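Local coordinates for bifunctional protein PutA (Bdellovibrio bacteriovorus, PDB 5UR2), which probably oxidises proline to glutamate in two steps, with a flavin-dependent proline dehydrogenase and an NAD-dependent L-glutamate gamma-semialdehyde dehydrogenase on one chain, at residues V797-P811 against L845-P859. Numbering follows the deposited sequence.
Sequences VDRLVETAKSIEIHP and LFKGSVPGGGFFAPP
Where V801 meets F846, helical segment 797-806 runs nearly parallel to strand segment 845-847, their axes 8.7 Å apart at 8°, and beyond them the chain 807-811 runs alongside the loop 848-859. V797 sends CG1 to within 3.6 Å of L845 CD1, a small branched side chain meeting a longer one at about a right angle. F846 lays its ring against the final helical turn, a chi1 of 167° placing CG opposite the backbone nitrogen: F846 CE2 lies 3.6 Å from A804 CB, and F846 CE1 3.4 Å from K805 CG. Alanine is short enough to admit the ring; lysine lends the base of its chain, chiefly CG, while the extended remainder carries NZ away to a salt bridge with E802 OE2. Farther on, I809 splits its contacts. I809 CD1 reaches toward P859 CD and lies 3.4 Å from S849 O, and I809 CG2 lies 3.8 Å from F856 CD1. Within its own loop, P851 CG sits 3.9 Å above the centre of the F856 ring; across the contact, H810 O comes to that ring's edge, 3.5 Å from F856 CE1. No hydrogen bond joins the segments, so this aldehyde dehydrogenase contact is van der Waals packing, largely apolar, with ring and methyl carbons also meeting backbone carbonyl oxygens.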
ATOM      1  N   VAL B 797      23.338  37.283   2.943  1.00 32.77           N
ATOM      2  CA  VAL B 797      22.393  38.346   2.625  1.00 32.84           C
ATOM      3  C   VAL B 797      22.968  39.284   1.570  1.00 31.90           C
ATOM      4  O   VAL B 797      22.242  39.765   0.689  1.00 34.37           O
ATOM      5  CB  VAL B 797      21.983  39.081   3.918  1.00 36.60           C
ATOM      6  CG1 VAL B 797      21.283  40.378   3.617  1.00 31.93           C
ATOM      7  CG2 VAL B 797      21.064  38.194   4.725  1.00 33.84           C
ATOM      8  N   ASP B 798      24.277  39.555   1.620  1.00 34.26           N
ATOM      9  CA  ASP B 798      24.863  40.403   0.580  1.00 36.49           C
ATOM     10  C   ASP B 798      24.701  39.759  -0.799  1.00 33.74           C
ATOM     11  O   ASP B 798      24.258  40.412  -1.747  1.00 33.36           O
ATOM     12  CB  ASP B 798      26.337  40.698   0.876  1.00 41.62           C
ATOM     13  CG  ASP B 798      27.025  41.503  -0.248  1.00 56.38           C
ATOM     14  OD1 ASP B 798      26.738  42.716  -0.384  1.00 67.81           O
ATOM     15  OD2 ASP B 798      27.854  40.930  -0.998  1.00 50.12           O
ATOM     16  N   ARG B 799      25.011  38.463  -0.923  1.00 31.91           N
ATOM     17  CA  ARG B 799      24.863  37.811  -2.227  1.00 30.64           C
ATOM     18  C   ARG B 799      23.396  37.675  -2.628  1.00 33.96           C
ATOM     19  O   ARG B 799      23.062  37.795  -3.813  1.00 32.91           O
ATOM     20  CB  ARG B 799      25.534  36.446  -2.216  1.00 31.79           C
ATOM     21  CG  ARG B 799      27.046  36.495  -2.103  1.00 33.72           C
ATOM     22  CD  ARG B 799      27.621  35.126  -2.454  1.00 39.61           C
ATOM     23  NE  ARG B 799      27.572  34.834  -3.888  1.00 41.23           N
ATOM     24  CZ  ARG B 799      27.805  33.631  -4.410  1.00 43.27           C
ATOM     25  NH1 ARG B 799      28.080  32.605  -3.610  1.00 47.92           N
ATOM     26  NH2 ARG B 799      27.760  33.445  -5.724  1.00 35.51           N
ATOM     27  N   LEU B 800      22.509  37.429  -1.652  1.00 31.03           N
ATOM     28  CA  LEU B 800      21.077  37.343  -1.931  1.00 33.75           C
ATOM     29  C   LEU B 800      20.555  38.650  -2.512  1.00 32.30           C
ATOM     30  O   LEU B 800      19.823  38.652  -3.509  1.00 24.33           O
ATOM     31  CB  LEU B 800      20.307  36.998  -0.651  1.00 31.00           C
ATOM     32  CG  LEU B 800      18.793  36.819  -0.840  1.00 34.02           C
ATOM     33  CD1 LEU B 800      18.467  35.503  -1.555  1.00 36.54           C
ATOM     34  CD2 LEU B 800      17.999  36.955   0.485  1.00 30.11           C
ATOM     35  N   VAL B 801      20.909  39.772  -1.876  1.00 32.71           N
ATOM     36  CA  VAL B 801      20.462  41.085  -2.330  1.00 32.28           C
ATOM     37  C   VAL B 801      21.026  41.394  -3.714  1.00 32.25           C
ATOM     38  O   VAL B 801      20.309  41.857  -4.609  1.00 28.71           O
ATOM     39  CB  VAL B 801      20.854  42.162  -1.301  1.00 30.67           C
ATOM     40  CG1 VAL B 801      20.681  43.575  -1.882  1.00 26.36           C
ATOM     41  CG2 VAL B 801      20.022  41.997  -0.036  1.00 37.25           C
ATOM     42  N   GLU B 802      22.325  41.154  -3.909  1.00 28.35           N
ATOM     43  CA  GLU B 802      22.913  41.417  -5.217  1.00 27.17           C
ATOM     44  C   GLU B 802      22.304  40.529  -6.292  1.00 28.46           C
ATOM     45  O   GLU B 802      22.093  40.979  -7.421  1.00 31.79           O
ATOM     46  CB  GLU B 802      24.428  41.233  -5.164  1.00 30.51           C
ATOM     47  CG  GLU B 802      25.126  42.308  -4.349  1.00 32.25           C
ATOM     48  CD  GLU B 802      24.852  43.714  -4.868  1.00 42.47           C
ATOM     49  OE1 GLU B 802      24.846  43.915  -6.101  1.00 46.45           O
ATOM     50  OE2 GLU B 802      24.598  44.614  -4.036  1.00 46.08           O
ATOM     51  N   THR B 803      21.991  39.269  -5.961  1.00 31.14           N
ATOM     52  CA  THR B 803      21.377  38.396  -6.959  1.00 29.05           C
ATOM     53  C   THR B 803      19.947  38.837  -7.242  1.00 28.11           C
ATOM     54  O   THR B 803      19.511  38.854  -8.400  1.00 31.79           O
ATOM     55  CB  THR B 803      21.406  36.932  -6.496  1.00 26.49           C
ATOM     56  OG1 THR B 803      22.750  36.505  -6.293  1.00 27.63           O
ATOM     57  CG2 THR B 803      20.786  36.026  -7.547  1.00 25.89           C
ATOM     58  N   ALA B 804      19.207  39.209  -6.194  1.00 27.91           N
ATOM     59  CA  ALA B 804      17.847  39.698  -6.394  1.00 29.12           C
ATOM     60  C   ALA B 804      17.831  40.967  -7.248  1.00 29.51           C
ATOM     61  O   ALA B 804      16.922  41.152  -8.065  1.00 25.33           O
ATOM     62  CB  ALA B 804      17.171  39.931  -5.045  1.00 29.67           C
ATOM     63  N   LYS B 805      18.847  41.836  -7.105  1.00 30.85           N
ATOM     64  CA  LYS B 805      18.944  43.017  -7.969  1.00 32.99           C
ATOM     65  C   LYS B 805      19.064  42.657  -9.444  1.00 32.48           C
ATOM     66  O   LYS B 805      18.782  43.501 -10.301  1.00 31.19           O
ATOM     67  CB  LYS B 805      20.152  43.896  -7.614  1.00 28.16           C
ATOM     68  CG  LYS B 805      20.028  44.761  -6.373  1.00 30.40           C
ATOM     69  CD  LYS B 805      21.299  45.590  -6.198  1.00 41.55           C
ATOM     70  CE  LYS B 805      21.297  46.370  -4.890  1.00 44.47           C
ATOM     71  NZ  LYS B 805      22.643  46.936  -4.612  1.00 44.96           N
ATOM     72  N   SER B 806      19.525  41.449  -9.761  1.00 30.20           N
ATOM     73  CA  SER B 806      19.842  41.113 -11.139  1.00 32.36           C
ATOM     74  C   SER B 806      18.691  40.468 -11.903  1.00 31.04           C
ATOM     75  O   SER B 806      18.764  40.397 -13.131  1.00 33.35           O
ATOM     76  CB  SER B 806      21.062  40.187 -11.181  1.00 33.57           C
ATOM     77  OG  SER B 806      22.154  40.786 -10.500  1.00 37.46           O
ATOM     78  N   ILE B 807      17.644  39.976 -11.233  1.00 30.21           N
ATOM     79  CA  ILE B 807      16.617  39.242 -11.970  1.00 33.29           C
ATOM     80  C   ILE B 807      15.646  40.224 -12.608  1.00 31.87           C
ATOM     81  O   ILE B 807      15.379  41.308 -12.080  1.00 30.02           O
ATOM     82  CB  ILE B 807      15.882  38.212 -11.088  1.00 29.43           C
ATOM     83  CG1 ILE B 807      15.102  38.894  -9.977  1.00 27.42           C
ATOM     84  CG2 ILE B 807      16.888  37.209 -10.515  1.00 24.86           C
ATOM     85  CD1 ILE B 807      14.278  37.921  -9.172  1.00 31.21           C
ATOM     86  N   GLU B 808      15.118  39.839 -13.765  1.00 28.33           N
ATOM     87  CA  GLU B 808      14.337  40.736 -14.604  1.00 33.19           C
ATOM     88  C   GLU B 808      12.842  40.452 -14.470  1.00 33.02           C
ATOM     89  O   GLU B 808      12.419  39.295 -14.419  1.00 29.49           O
ATOM     90  CB  GLU B 808      14.771  40.612 -16.067  1.00 37.29           C
ATOM     91  CG  GLU B 808      16.265  40.833 -16.278  1.00 43.96           C
ATOM     92  CD  GLU B 808      16.643  41.007 -17.738  1.00 46.73           C
ATOM     93  OE1 GLU B 808      15.966  41.787 -18.453  1.00 42.23           O
ATOM     94  OE2 GLU B 808      17.605  40.340 -18.173  1.00 49.33           O
ATOM     95  N   ILE B 809      12.050  41.517 -14.429  1.00 31.20           N
ATOM     96  CA  ILE B 809      10.597  41.439 -14.315  1.00 32.85           C
ATOM     97  C   ILE B 809      10.006  41.933 -15.632  1.00 29.05           C
ATOM     98  O   ILE B 809      10.275  43.065 -16.049  1.00 29.32           O
ATOM     99  CB  ILE B 809      10.082  42.276 -13.133  1.00 32.65           C
ATOM    100  CG1 ILE B 809      10.762  41.862 -11.822  1.00 32.20           C
ATOM    101  CG2 ILE B 809       8.576  42.181 -13.013  1.00 28.36           C
ATOM    102  CD1 ILE B 809      11.964  42.722 -11.452  1.00 33.62           C
ATOM    103  N   HIS B 810       9.223  41.095 -16.295  1.00 27.36           N
ATOM    104  CA  HIS B 810       8.655  41.439 -17.589  1.00 26.86           C
ATOM    105  C   HIS B 810       7.270  40.839 -17.724  1.00 28.90           C
ATOM    106  O   HIS B 810       6.918  39.896 -17.001  1.00 31.26           O
ATOM    107  CB  HIS B 810       9.513  40.923 -18.754  1.00 26.85           C
ATOM    108  CG  HIS B 810      10.863  41.542 -18.837  1.00 25.55           C
ATOM    109  ND1 HIS B 810      11.054  42.867 -19.170  1.00 31.51           N
ATOM    110  CD2 HIS B 810      12.097  41.009 -18.682  1.00 28.04           C
ATOM    111  CE1 HIS B 810      12.349  43.129 -19.187  1.00 31.42           C
ATOM    112  NE2 HIS B 810      13.004  42.019 -18.892  1.00 31.89           N
ATOM    113  N   PRO B 811       6.470  41.330 -18.680  1.00 22.78           N
ATOM    114  CA  PRO B 811       5.296  40.577 -19.113  1.00 24.04           C
ATOM    115  C   PRO B 811       5.679  39.130 -19.369  1.00 27.54           C
ATOM    116  O   PRO B 811       6.779  38.834 -19.846  1.00 21.97           O
ATOM    117  CB  PRO B 811       4.876  41.282 -20.405  1.00 24.11           C
ATOM    118  CG  PRO B 811       5.322  42.698 -20.217  1.00 26.54           C
ATOM    119  CD  PRO B 811       6.614  42.603 -19.416  1.00 27.74           C
ATOM    120  N   LEU B 845      15.720  45.589   2.853  1.00 39.24           N
ATOM    121  CA  LEU B 845      17.011  45.254   2.254  1.00 37.80           C
ATOM    122  C   LEU B 845      17.028  45.455   0.749  1.00 33.51           C
ATOM    123  O   LEU B 845      18.096  45.698   0.188  1.00 39.21           O
ATOM    124  CB  LEU B 845      17.425  43.804   2.558  1.00 33.33           C
ATOM    125  CG  LEU B 845      17.747  43.451   4.012  1.00 36.99           C
ATOM    126  CD1 LEU B 845      18.094  41.989   4.148  1.00 32.71           C
ATOM    127  CD2 LEU B 845      18.855  44.350   4.581  1.00 40.88           C
ATOM    128  N   PHE B 846      15.882  45.334   0.080  1.00 32.71           N
ATOM    129  CA  PHE B 846      15.849  45.413  -1.373  1.00 32.69           C
ATOM    130  C   PHE B 846      14.410  45.500  -1.859  1.00 34.86           C
ATOM    131  O   PHE B 846      13.543  44.758  -1.383  1.00 39.89           O
ATOM    132  CB  PHE B 846      16.534  44.197  -1.998  1.00 26.02           C
ATOM    133  CG  PHE B 846      16.271  44.043  -3.462  1.00 41.26           C
ATOM    134  CD1 PHE B 846      16.888  44.881  -4.383  1.00 37.59           C
ATOM    135  CD2 PHE B 846      15.409  43.054  -3.924  1.00 39.05           C
ATOM    136  CE1 PHE B 846      16.656  44.733  -5.748  1.00 35.92           C
ATOM    137  CE2 PHE B 846      15.172  42.897  -5.283  1.00 34.23           C
ATOM    138  CZ  PHE B 846      15.798  43.739  -6.200  1.00 33.19           C
ATOM    139  N   LYS B 847      14.172  46.380  -2.830  1.00 33.26           N
ATOM    140  CA  LYS B 847      12.918  46.398  -3.572  1.00 33.90           C
ATOM    141  C   LYS B 847      13.240  46.659  -5.034  1.00 34.15           C
ATOM    142  O   LYS B 847      13.843  47.684  -5.364  1.00 39.89           O
ATOM    143  CB  LYS B 847      11.943  47.449  -3.022  1.00 39.11           C
ATOM    144  CG  LYS B 847      10.587  47.482  -3.747  1.00 39.09           C
ATOM    145  CD  LYS B 847       9.422  47.918  -2.834  1.00 40.54           C
ATOM    146  CE  LYS B 847       9.541  49.350  -2.374  1.00 42.77           C
ATOM    147  NZ  LYS B 847       8.305  49.868  -1.697  1.00 41.54           N
ATOM    148  N   GLY B 848      12.817  45.737  -5.911  1.00 32.29           N
ATOM    149  CA  GLY B 848      13.152  45.808  -7.318  1.00 30.00           C
ATOM    150  C   GLY B 848      12.313  46.817  -8.088  1.00 36.34           C
ATOM    151  O   GLY B 848      11.294  47.310  -7.613  1.00 36.30           O
ATOM    152  N   SER B 849      12.779  47.125  -9.295  1.00 35.42           N
ATOM    153  CA  SER B 849      12.081  48.007 -10.212  1.00 36.48           C
ATOM    154  C   SER B 849      11.199  47.195 -11.139  1.00 27.84           C
ATOM    155  O   SER B 849      11.542  46.078 -11.516  1.00 32.28           O
ATOM    156  CB  SER B 849      13.084  48.817 -11.033  1.00 40.82           C
ATOM    157  OG  SER B 849      13.907  49.580 -10.173  1.00 51.51           O
ATOM    158  N   VAL B 850      10.050  47.757 -11.506  1.00 27.86           N
ATOM    159  CA  VAL B 850       9.057  46.985 -12.259  1.00 29.88           C
ATOM    160  C   VAL B 850       8.465  47.847 -13.353  1.00 33.15           C
ATOM    161  O   VAL B 850       8.279  49.062 -13.201  1.00 37.90           O
ATOM    162  CB  VAL B 850       7.921  46.470 -11.352  1.00 27.04           C
ATOM    163  CG1 VAL B 850       8.446  45.447 -10.357  1.00 24.34           C
ATOM    164  CG2 VAL B 850       7.242  47.655 -10.653  1.00 26.40           C
ATOM    165  N   PRO B 851       8.088  47.212 -14.460  1.00 31.09           N
ATOM    166  CA  PRO B 851       7.400  47.925 -15.537  1.00 34.30           C
ATOM    167  C   PRO B 851       5.952  48.220 -15.165  1.00 34.77           C
ATOM    168  O   PRO B 851       5.420  47.738 -14.162  1.00 30.80           O
ATOM    169  CB  PRO B 851       7.493  46.943 -16.705  1.00 29.76           C
ATOM    170  CG  PRO B 851       7.507  45.616 -16.041  1.00 32.80           C
ATOM    171  CD  PRO B 851       8.292  45.790 -14.783  1.00 24.06           C
ATOM    172  N   GLY B 852       5.314  49.043 -15.998  1.00 31.33           N
ATOM    173  CA  GLY B 852       3.908  49.348 -15.862  1.00 26.61           C
ATOM    174  C   GLY B 852       3.028  48.504 -16.771  1.00 31.86           C
ATOM    175  O   GLY B 852       3.471  47.574 -17.446  1.00 32.36           O
ATOM    176  N   GLY B 853       1.740  48.836 -16.772  1.00 30.66           N
ATOM    177  CA  GLY B 853       0.801  48.211 -17.673  1.00 30.62           C
ATOM    178  C   GLY B 853       0.154  46.947 -17.154  1.00 35.68           C
ATOM    179  O   GLY B 853      -0.767  46.437 -17.806  1.00 38.47           O
ATOM    180  N   GLY B 854       0.618  46.417 -16.024  1.00 33.26           N
ATOM    181  CA  GLY B 854       0.074  45.200 -15.455  1.00 30.36           C
ATOM    182  C   GLY B 854       0.326  45.115 -13.962  1.00 31.40           C
ATOM    183  O   GLY B 854       0.766  46.075 -13.328  1.00 38.92           O
ATOM    184  N   PHE B 855       0.041  43.943 -13.399  1.00 25.72           N
ATOM    185  CA  PHE B 855       0.064  43.770 -11.941  1.00 32.45           C
ATOM    186  C   PHE B 855       1.454  43.348 -11.458  1.00 32.45           C
ATOM    187  O   PHE B 855       1.653  42.318 -10.805  1.00 33.93           O
ATOM    188  CB  PHE B 855      -1.012  42.771 -11.514  1.00 33.06           C
ATOM    189  CG  PHE B 855      -2.390  43.114 -12.027  1.00 30.90           C
ATOM    190  CD1 PHE B 855      -2.890  44.393 -11.882  1.00 24.23           C
ATOM    191  CD2 PHE B 855      -3.169  42.169 -12.670  1.00 28.44           C
ATOM    192  CE1 PHE B 855      -4.160  44.738 -12.361  1.00 28.04           C
ATOM    193  CE2 PHE B 855      -4.435  42.495 -13.148  1.00 29.85           C
ATOM    194  CZ  PHE B 855      -4.930  43.783 -12.993  1.00 28.00           C
ATOM    195  N   PHE B 856       2.430  44.193 -11.765  1.00 27.62           N
ATOM    196  CA  PHE B 856       3.826  43.875 -11.484  1.00 33.10           C
ATOM    197  C   PHE B 856       4.135  44.322 -10.064  1.00 31.29           C
ATOM    198  O   PHE B 856       4.406  45.498  -9.817  1.00 35.71           O
ATOM    199  CB  PHE B 856       4.741  44.528 -12.518  1.00 37.41           C
ATOM    200  CG  PHE B 856       4.503  44.025 -13.917  1.00 36.18           C
ATOM    201  CD1 PHE B 856       5.031  42.809 -14.334  1.00 26.61           C
ATOM    202  CD2 PHE B 856       3.697  44.741 -14.795  1.00 33.75           C
ATOM    203  CE1 PHE B 856       4.788  42.331 -15.603  1.00 22.02           C
ATOM    204  CE2 PHE B 856       3.450  44.267 -16.072  1.00 29.93           C
ATOM    205  CZ  PHE B 856       4.002  43.054 -16.478  1.00 25.48           C
ATOM    206  N   ALA B 857       4.042  43.396  -9.126  1.00 23.31           N
ATOM    207  CA  ALA B 857       4.492  43.681  -7.765  1.00 37.04           C
ATOM    208  C   ALA B 857       6.006  43.451  -7.667  1.00 31.55           C
ATOM    209  O   ALA B 857       6.531  42.528  -8.292  1.00 26.67           O
ATOM    210  CB  ALA B 857       3.743  42.810  -6.742  1.00 25.72           C
ATOM    211  N   PRO B 858       6.733  44.283  -6.924  1.00 24.18           N
ATOM    212  CA  PRO B 858       8.197  44.197  -6.923  1.00 24.14           C
ATOM    213  C   PRO B 858       8.698  43.098  -6.008  1.00 30.08           C
ATOM    214  O   PRO B 858       8.139  42.869  -4.928  1.00 30.76           O
ATOM    215  CB  PRO B 858       8.624  45.572  -6.396  1.00 25.57           C
ATOM    216  CG  PRO B 858       7.500  45.954  -5.462  1.00 28.03           C
ATOM    217  CD  PRO B 858       6.238  45.391  -6.087  1.00 25.05           C
ATOM    218  N   PRO B 859       9.781  42.418  -6.380  1.00 28.61           N
ATOM    219  CA  PRO B 859      10.425  41.505  -5.430  1.00 25.97           C
ATOM    220  C   PRO B 859      11.041  42.323  -4.303  1.00 28.89           C
ATOM    221  O   PRO B 859      11.792  43.271  -4.549  1.00 31.46           O
ATOM    222  CB  PRO B 859      11.491  40.803  -6.276  1.00 28.78           C
ATOM    223  CG  PRO B 859      11.848  41.834  -7.325  1.00 30.04           C
ATOM    224  CD  PRO B 859      10.559  42.574  -7.622  1.00 27.94           C
TER